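Antigen 43 (Escherichia coli, PDB 4KH3) is a self-associating autotransporter adhesin that makes bacterial cells clump through a Velcro-like mechanism and is linked to biofilm formation. Local coordinates at residues Gly362-Leu367 / Asp381-Thr386; Val464-Gly469 / Arg486-Lys491. All blocks are in the same frame, centred on the assembly; numbering follows the deposited sequence.

Interaction 1: Gly362-Leu367 / Asp381-Thr386; sequences GQADAL and DTATDT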
# COMPACT_ATOMS: atom_id res chain seq x y z
N GLY A 362 21.93 20.70 14.44
CA GLY A 362 22.86 20.47 13.35
C GLY A 362 24.05 19.59 13.70
O GLY A 362 25.01 19.53 12.94
N GLN A 363 23.98 18.90 14.84
CA GLN A 363 25.04 17.98 15.25
C GLN A 363 24.53 16.55 15.34
O GLN A 363 23.59 16.27 16.08
CB GLN A 363 25.64 18.39 16.60
CG GLN A 363 26.12 19.83 16.69
CD GLN A 363 27.48 20.05 16.04
OE1 GLN A 363 28.47 19.40 16.39
NE2 GLN A 363 27.53 20.96 15.07
N ALA A 364 25.16 15.66 14.58
CA ALA A 364 24.83 14.24 14.65
C ALA A 364 25.92 13.54 15.44
O ALA A 364 27.10 13.86 15.30
CB ALA A 364 24.73 13.66 13.25
N ASP A 365 25.52 12.57 16.26
CA ASP A 365 26.49 11.85 17.05
C ASP A 365 26.15 10.37 17.12
O ASP A 365 25.07 10.00 17.58
CB ASP A 365 26.60 12.42 18.48
CG ASP A 365 27.57 11.63 19.36
OD1 ASP A 365 28.74 11.43 18.94
OD2 ASP A 365 27.17 11.18 20.46
N ALA A 366 27.08 9.55 16.65
CA ALA A 366 27.02 8.11 16.80
C ALA A 366 25.88 7.45 16.00
O ALA A 366 25.34 6.43 16.40
CB ALA A 366 26.97 7.72 18.27
N LEU A 367 25.53 8.06 14.87
CA LEU A 367 24.60 7.45 13.93
C LEU A 367 25.10 6.10 13.45
O LEU A 367 26.26 5.96 13.06
CB LEU A 367 24.42 8.35 12.71
CG LEU A 367 23.63 9.61 12.98
CD1 LEU A 367 23.43 10.33 11.69
CD2 LEU A 367 22.30 9.27 13.61
N ASP A 381 26.59 21.78 8.89
CA ASP A 381 26.41 20.84 9.99
C ASP A 381 27.60 19.89 10.23
O ASP A 381 28.56 19.88 9.48
CB ASP A 381 25.09 20.09 9.85
CG ASP A 381 23.88 21.01 9.98
OD1 ASP A 381 24.00 22.02 10.71
OD2 ASP A 381 22.83 20.73 9.37
N THR A 382 27.52 19.13 11.31
CA THR A 382 28.59 18.23 11.69
C THR A 382 28.05 16.85 12.08
O THR A 382 27.11 16.74 12.86
CB THR A 382 29.40 18.82 12.86
OG1 THR A 382 30.13 19.96 12.40
CG2 THR A 382 30.36 17.79 13.46
N ALA A 383 28.64 15.80 11.53
CA ALA A 383 28.32 14.44 11.93
C ALA A 383 29.55 13.80 12.56
O ALA A 383 30.60 13.73 11.93
CB ALA A 383 27.84 13.63 10.74
N THR A 384 29.39 13.33 13.79
CA THR A 384 30.52 12.85 14.58
C THR A 384 30.36 11.38 14.91
O THR A 384 29.33 10.96 15.41
CB THR A 384 30.62 13.63 15.91
OG1 THR A 384 30.80 15.02 15.62
CG2 THR A 384 31.79 13.14 16.76
N ASP A 385 31.41 10.60 14.64
CA ASP A 385 31.45 9.18 14.98
C ASP A 385 30.38 8.36 14.27
O ASP A 385 29.89 7.36 14.80
CB ASP A 385 31.38 8.98 16.49
CG ASP A 385 32.65 9.40 17.20
OD1 ASP A 385 33.74 9.23 16.62
OD2 ASP A 385 32.57 9.90 18.34
N THR A 386 30.01 8.78 13.06
CA THR A 386 29.10 7.99 12.24
C THR A 386 29.71 6.65 11.84
O THR A 386 30.87 6.59 11.41
CB THR A 386 28.74 8.71 10.95
OG1 THR A 386 28.44 10.09 11.23
CG2 THR A 386 27.55 8.04 10.29
O HOH W 1 28.38 16.31 16.15
O HOH W 2 26.96 10.45 13.82

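Interaction 2: Val464-Gly469 / Arg486-Lys491; sequences VNLNEG and RGTALK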
# COMPACT_ATOMS: atom_id res chain seq x y z
N VAL A 464 46.59 8.90 3.45
CA VAL A 464 45.73 7.75 3.34
C VAL A 464 46.52 6.53 3.79
O VAL A 464 47.47 6.15 3.13
CB VAL A 464 45.26 7.55 1.90
CG1 VAL A 464 44.38 6.30 1.78
CG2 VAL A 464 44.52 8.78 1.42
N ASN A 465 46.15 5.95 4.92
CA ASN A 465 46.83 4.76 5.39
C ASN A 465 46.25 3.51 4.75
O ASN A 465 45.25 2.96 5.23
CB ASN A 465 46.78 4.66 6.91
CG ASN A 465 47.50 5.80 7.60
OD1 ASN A 465 48.72 5.93 7.52
ND2 ASN A 465 46.74 6.64 8.29
N LEU A 466 46.86 3.07 3.66
CA LEU A 466 46.43 1.86 2.97
C LEU A 466 47.06 0.64 3.62
O LEU A 466 48.17 0.25 3.28
CB LEU A 466 46.83 1.95 1.50
CG LEU A 466 46.46 0.80 0.57
CD1 LEU A 466 45.02 0.39 0.80
CD2 LEU A 466 46.67 1.22 -0.87
N ASN A 467 46.34 0.04 4.57
CA ASN A 467 46.89 -1.05 5.37
C ASN A 467 46.57 -2.44 4.85
O ASN A 467 47.37 -3.36 5.03
CB ASN A 467 46.45 -0.95 6.83
CG ASN A 467 46.81 0.38 7.45
OD1 ASN A 467 47.71 1.07 6.98
ND2 ASN A 467 46.09 0.76 8.51
N GLU A 468 45.40 -2.59 4.23
CA GLU A 468 44.99 -3.88 3.67
C GLU A 468 44.00 -3.68 2.53
O GLU A 468 43.28 -2.68 2.49
CB GLU A 468 44.40 -4.79 4.76
CG GLU A 468 44.18 -6.24 4.33
CD GLU A 468 45.48 -7.00 4.01
OE1 GLU A 468 45.41 -8.02 3.29
OE2 GLU A 468 46.57 -6.59 4.49
N GLY A 469 43.99 -4.61 1.59
CA GLY A 469 43.01 -4.57 0.52
C GLY A 469 43.27 -3.51 -0.52
O GLY A 469 44.38 -3.02 -0.63
N ARG A 486 52.14 -4.10 3.04
CA ARG A 486 51.95 -5.36 2.33
C ARG A 486 50.49 -5.81 2.41
O ARG A 486 49.79 -5.49 3.37
CB ARG A 486 52.88 -6.43 2.90
CG ARG A 486 52.54 -6.85 4.31
CD ARG A 486 53.79 -7.14 5.12
NE ARG A 486 53.53 -8.06 6.23
CZ ARG A 486 54.44 -8.41 7.13
NH1 ARG A 486 55.67 -7.91 7.06
NH2 ARG A 486 54.12 -9.26 8.10
N GLY A 487 50.05 -6.55 1.41
CA GLY A 487 48.68 -7.03 1.38
C GLY A 487 47.73 -6.04 0.74
O GLY A 487 46.52 -6.15 0.92
N THR A 488 48.27 -5.09 -0.02
CA THR A 488 47.44 -4.04 -0.60
C THR A 488 47.63 -3.87 -2.10
O THR A 488 48.58 -4.39 -2.69
CB THR A 488 47.72 -2.67 0.04
OG1 THR A 488 49.09 -2.30 -0.19
CG2 THR A 488 47.45 -2.72 1.52
N ALA A 489 46.71 -3.13 -2.69
CA ALA A 489 46.78 -2.77 -4.10
C ALA A 489 46.20 -1.37 -4.24
O ALA A 489 45.21 -1.03 -3.61
CB ALA A 489 45.99 -3.77 -4.93
N LEU A 490 46.85 -0.54 -5.04
CA LEU A 490 46.38 0.81 -5.27
C LEU A 490 46.16 0.98 -6.75
O LEU A 490 47.09 0.81 -7.53
CB LEU A 490 47.42 1.82 -4.80
CG LEU A 490 47.12 3.26 -5.24
CD1 LEU A 490 45.86 3.79 -4.56
CD2 LEU A 490 48.29 4.19 -4.99
N LYS A 491 44.94 1.32 -7.14
CA LYS A 491 44.63 1.52 -8.55
C LYS A 491 44.27 2.97 -8.87
O LYS A 491 43.47 3.59 -8.17
CB LYS A 491 43.49 0.60 -8.99
CG LYS A 491 43.78 -0.88 -8.82
CD LYS A 491 42.57 -1.75 -9.15
CE LYS A 491 42.86 -3.20 -8.79
NZ LYS A 491 41.65 -4.07 -8.84

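Interaction 1: Gly362-Leu367 / Asp381-Thr386
The side-chain amide of Gln363 runs alongside Thr382. Thr382 CB sits under one face of the amide, displaced from CD toward the NE2 and OE1 end and 3.6 Å from Gln363 NE2. The chain bends at chi2 (-79°), which turns CD back toward the neighbouring strand; so long a polar chain suits this exposed place. Water 1, out of the amide plane on that same side, donates to Gln363 OE1 and Ala364 O and is bonded to Thr384 OG1, spanning both strands. Gly362 CA lies over one face of the Asp381 carboxylate, 3.3 Å from Asp381 OD1, while OD2 is held by Ser343. Gly362, with no side chain and a positive phi of 75°, leaves room for this group. The carboxylate of Asp365 crosses Thr384 obliquely, and its OD1 stands 4.2 Å from Asp385 OD2. These like charges may repel mildly; the hydrogen bond from Thr403 N to Asp385 OD1 would partly stabilise that carboxylate.

Beneath these groups successive coils pair in parallel in a right-handed beta-helix, the fold expected of the pectate-lyase-like clan, to which this probable stalk region is assigned. Beta-branched Thr382 and Thr384 suit its extended strands. Thr382 N donates to Gly362 O at 3.0 Å, and Ala364 N to Thr382 O at 2.8 Å. Thr384 N reaches Ala364 O from above the carbonyl plane, and Ala366 N closes on Thr384 O. On the face opposite Gln363 and Asp365, Ala364 CB meets Ala383 CB at 4.0 Å; inside the helix Ala364 touches Phe375 and Ala383 touches Phe393. Ala366 and Asp385, both with positive phi, turn the two coils in step. Past the turn, Thr386 CG2 packs 4.0 Å from Leu367 CB, and water 2 donates to Thr384 O, accepts from Leu367 N and is bonded to Thr386 OG1.

Interaction 2: Val464-Gly469 / Arg486-Lys491
Leu466 and Thr488 pass alongside each other, one from each segment and running opposite ways, with Leu466 CG 3.7 Å from Thr488 CB. Leu466 holds CG anti to its backbone N (chi1 -179°), and the branched end spreads two ways: CD1 stays by Thr488 CG2, whereas CD2 goes on to Leu490 CB at 4.0 Å. A branched apolar residue suits a place that covers two partners at once, with Leu471 also against it.

Thr488 has two different ends. Its CG2 presses on the turn backbone, 3.4 Å from Glu468 N, while OG1 bonds back to Gln485 O.

Gly469, the third residue, is all backbone. Its N donates to Gly487 O at 3.0 Å, and its O accepts from Ala489 N at 3.1 Å. These bonds flank the parallel bridge of Gly469 with Thr488, where the turn leaving strand 463-466 enters the next face of the beta-helix, beside 488-493, the outermost strand of that face. Phi of 74° at Gly469 is easy without a side chain.

Glu468 OE1 and Gly487 O, both acceptors, sit 3.2 Å apart without bonding. With no side-chain hydrogen bond or salt bridge across it, the contact rests on backbone pairing and apolar fit.

Followed from the N terminus, the chain reaches interaction 1 well past the middle of the solenoid: residues 362-367 pair with 381-386 after a loop of 13 residues that includes strand 374-377, so one coil is closed upon the next. Another 77 residues pass before interaction 2 opens. There 464-469 meets 486-491 across 16 intervening residues, mostly strand, near the C-terminal end. The two loops follow in series and neither nest nor cross; the centres of interactions 1 and 2 are about 28 Å apart. Interaction 1 joins equivalent strands of adjacent coils, whereas interaction 2 ties a corner and the start of strand 469-474 to strand 488-493 of the next coil, outermost on its face.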